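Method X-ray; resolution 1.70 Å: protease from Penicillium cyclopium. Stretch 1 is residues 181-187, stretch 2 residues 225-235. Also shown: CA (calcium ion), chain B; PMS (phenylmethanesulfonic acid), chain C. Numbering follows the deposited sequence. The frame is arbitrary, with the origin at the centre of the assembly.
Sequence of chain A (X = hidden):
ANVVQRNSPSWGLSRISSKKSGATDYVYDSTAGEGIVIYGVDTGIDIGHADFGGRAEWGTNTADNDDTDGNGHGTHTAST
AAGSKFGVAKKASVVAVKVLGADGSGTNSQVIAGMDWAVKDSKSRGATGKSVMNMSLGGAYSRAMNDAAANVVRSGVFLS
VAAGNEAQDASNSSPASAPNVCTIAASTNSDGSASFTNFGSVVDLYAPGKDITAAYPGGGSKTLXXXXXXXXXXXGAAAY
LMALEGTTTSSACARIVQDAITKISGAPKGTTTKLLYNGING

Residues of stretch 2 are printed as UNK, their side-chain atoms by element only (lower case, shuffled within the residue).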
# COMPACT_ATOMS: atom_id res chain seq x y z
N VAL A 181 -10.77 -2.27 -7.29
CA VAL A 181 -9.56 -2.14 -6.49
C VAL A 181 -8.93 -0.81 -6.81
O VAL A 181 -9.32 -0.16 -7.78
CB VAL A 181 -8.56 -3.29 -6.74
CG1 VAL A 181 -9.16 -4.62 -6.33
CG2 VAL A 181 -8.11 -3.31 -8.19
N CYS A 182 -7.97 -0.38 -5.99
CA CYS A 182 -7.30 0.90 -6.20
C CYS A 182 -5.91 0.53 -6.72
O CYS A 182 -5.09 0.00 -5.97
CB CYS A 182 -7.26 1.69 -4.89
SG CYS A 182 -7.28 3.49 -5.11
N THR A 183 -5.70 0.69 -8.02
CA THR A 183 -4.50 0.19 -8.69
C THR A 183 -3.48 1.31 -8.84
O THR A 183 -3.81 2.37 -9.41
CB THR A 183 -4.88 -0.36 -10.06
OG1 THR A 183 -5.81 -1.44 -9.90
CG2 THR A 183 -3.67 -0.85 -10.80
N ILE A 184 -2.24 1.07 -8.38
CA ILE A 184 -1.30 2.17 -8.09
C ILE A 184 -0.06 2.01 -8.97
O ILE A 184 0.61 0.97 -8.93
CB ILE A 184 -0.90 2.20 -6.61
CG1 ILE A 184 -2.12 2.09 -5.68
CG2 ILE A 184 -0.11 3.46 -6.31
CD1 ILE A 184 -3.21 3.13 -6.02
N ALA A 185 0.27 3.05 -9.73
CA ALA A 185 1.50 3.10 -10.50
C ALA A 185 2.58 3.86 -9.73
O ALA A 185 2.31 4.53 -8.73
CB ALA A 185 1.25 3.76 -11.87
N ALA A 186 3.83 3.70 -10.18
CA ALA A 186 4.99 4.17 -9.43
C ALA A 186 5.56 5.46 -10.01
O ALA A 186 5.83 5.54 -11.22
CB ALA A 186 6.07 3.11 -9.41
N SER A 187 5.82 6.46 -9.15
CA SER A 187 6.41 7.72 -9.58
C SER A 187 7.83 7.85 -9.04
O SER A 187 8.23 7.13 -8.12
CB SER A 187 5.57 8.92 -9.11
OG SER A 187 5.64 9.12 -7.70
N UNK A 225 12.81 -0.37 -5.08
CA UNK A 225 11.98 0.24 -6.11
C UNK A 225 10.99 -0.76 -6.68
O UNK A 225 11.31 -1.93 -6.86
c UNK A 225 12.80 0.78 -7.29
o UNK A 225 13.72 1.74 -6.85
N UNK A 226 9.80 -0.27 -6.99
CA UNK A 226 8.79 -1.08 -7.64
C UNK A 226 7.43 -0.49 -7.36
O UNK A 226 7.25 0.34 -6.48
N UNK A 227 6.45 -0.92 -8.16
CA UNK A 227 5.08 -0.55 -7.78
C UNK A 227 4.68 -1.20 -6.45
O UNK A 227 3.73 -0.74 -5.81
o UNK A 227 4.19 -2.33 -9.14
c UNK A 227 4.06 -0.95 -8.85
c UNK A 227 4.28 -0.16 -10.18
N UNK A 228 5.42 -2.24 -6.02
CA UNK A 228 5.25 -2.76 -4.66
C UNK A 228 5.46 -1.68 -3.60
O UNK A 228 4.90 -1.78 -2.50
o UNK A 228 5.93 -5.05 -5.19
c UNK A 228 6.25 -3.91 -4.37
N UNK A 229 6.35 -0.72 -3.87
CA UNK A 229 6.61 0.37 -2.93
C UNK A 229 5.57 1.47 -3.02
O UNK A 229 5.35 2.21 -2.06
c UNK A 229 9.18 0.10 -2.71
c UNK A 229 8.93 -2.64 -2.24
c UNK A 229 7.99 0.96 -3.22
s UNK A 229 9.34 -1.51 -3.54
N UNK A 230 4.92 1.59 -4.17
CA UNK A 230 3.93 2.62 -4.41
C UNK A 230 2.62 2.28 -3.71
O UNK A 230 2.09 3.09 -2.94
c UNK A 230 3.75 2.76 -5.93
N UNK A 231 2.13 1.05 -3.88
CA UNK A 231 0.84 0.68 -3.29
C UNK A 231 0.72 0.95 -1.78
O UNK A 231 -0.34 1.45 -1.36
c UNK A 231 0.55 -0.80 -3.57
N UNK A 232 1.70 0.63 -0.93
CA UNK A 232 1.50 0.86 0.50
C UNK A 232 1.43 2.33 0.88
O UNK A 232 0.86 2.63 1.94
c UNK A 232 2.89 -0.18 -1.18
c UNK A 232 3.70 -0.01 0.08
c UNK A 232 2.71 0.14 1.16
N UNK A 233 1.97 3.25 0.07
CA UNK A 233 1.69 4.66 0.36
C UNK A 233 0.20 4.91 0.32
O UNK A 233 -0.34 5.67 1.13
c UNK A 233 4.67 6.61 0.12
c UNK A 233 3.88 5.68 -0.50
n UNK A 233 4.75 4.77 -1.07
c UNK A 233 2.39 5.60 -0.64
c UNK A 233 6.00 5.14 -0.82
n UNK A 233 5.98 6.25 -0.11
N UNK A 234 -0.49 4.28 -0.64
CA UNK A 234 -1.92 4.50 -0.80
C UNK A 234 -2.69 3.73 0.28
O UNK A 234 -3.68 4.25 0.83
c UNK A 234 -1.64 4.97 -3.26
c UNK A 234 -3.89 4.30 -2.41
c UNK A 234 -2.37 4.11 -2.22
N UNK A 235 -2.21 2.54 0.67
CA UNK A 235 -2.83 1.84 1.80
C UNK A 235 -2.78 2.71 3.04
O UNK A 235 -3.78 2.86 3.76
c UNK A 235 -2.12 0.51 2.09
CA CA B . -9.92 1.30 -9.82
C PMS C . 6.90 -7.05 -6.41
S PMS C . 7.32 -5.36 -5.89
C1 PMS C . 5.78 -7.03 -7.46
C2 PMS C . 4.75 -6.09 -7.43
C3 PMS C . 3.75 -6.12 -8.39
C4 PMS C . 3.77 -7.08 -9.39
C5 PMS C . 4.79 -8.02 -9.41
C6 PMS C . 5.79 -7.99 -8.46
O2S PMS C . 8.70 -5.28 -5.30
O1S PMS C . 7.42 -4.42 -7.06
O HOH W 1 -8.55 -0.33 -10.70
O HOH W 2 -11.44 1.95 -8.13
O HOH W 3 -9.44 1.77 -11.97
O HOH W 4 -11.49 -0.70 -10.51
O HOH W 5 -11.60 2.44 -11.12

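Position 225 carries one carbon followed by one oxygen, and its CB comes no nearer than 7.4 Å to Ala186 CB, too far for contact; a lone primary hydroxyl identifies Ser225. Position 226 has no side-chain atoms. Its phi/psi of 156/164 would jam a CB against the carbonyl oxygen of the residue before, which by itself calls for glycine; an ideal CB would also clash with PMS O1S at 2.4 Å. This is Gly226, whose O lies 4.2 Å from Ala186 CB.

At position 227 a single carbon bears one oxygen and one carbon, the branching of threonine. The terminal carbon faces Ala186, and the oxygen is hydrogen-bonded elsewhere in the structure. In Thr227, with chi1 at 55° (p), CG2 lies 3.8 Å from Ala186 CB, and CB is 3.9 Å from Ile184 O.

Position 228 again shows one carbon then one oxygen, but its CA-to-CB bond points away from the strand. The oxygen lies 1.6 Å from the sulfur of PMS, a covalent bond, so this is Ser228, sulfonylated on OG. Its backbone N donates a hydrogen bond of 3.1 Å to PMS O1S, as expected of a protease serine trapped by a sulfonylating inhibitor.

Two carbons, a sulfur and a further carbon in an unbranched chain occupy position 229. They leave sideways, their end leads away, and even the nearest of them, CB, is 6.8 Å from Ala186 CB: Met229. Position 230 has one carbon, pointing toward the strand and touching three of its residues. This is Ala230, with CB 3.6 Å from Ala185 O, 3.9 Å from Ile184 CG2 and 4.2 Å from Ala186 CB. Position 231 also has a single carbon, set sideways; in Ala231 the backbone makes the closer approach, CA to Ile184 CB at 4.0 Å.

Three carbons close a ring onto the backbone nitrogen at position 232, which defines Pro232. Lacking an amide hydrogen, its N cannot bond to the preceding turn, and the helix is kinked there. Position 233 has one carbon and a five-membered ring of three carbons and two nitrogens, hence His233. Its ND1 donates to Met229 O at 2.8 Å, and although the CA-to-CB bond points toward the strand, CB stays 6.6 Å from Ile184 CG2.

Position 234 has one carbon carrying two more, one of them packed on the end of Ile184: Val234. With chi1 at 179° (t), its CG2 sits 3.7 Å from Ile184 CD1 and its CG1 4.4 Å from Cys182 SG. A lone carbon at position 235, its CB, 7.9 Å from Ile184 CG1, gives Ala235.

The contact works by apolar packing, with no hydrogen bond across it. Cys182, Ile184 and Ala186 point toward the helix, while Thr183, Ala185 and Ser187 point away, the alternation of a strand. Ile184 spans Thr227 to Val234, and small residues at 230 and 231 accompany an axis approach of 6.8 Å. The axes make an angle of 119°, and 321 Å² is buried in total.

Stretch 2 225-235: SGTSMAAPHVA
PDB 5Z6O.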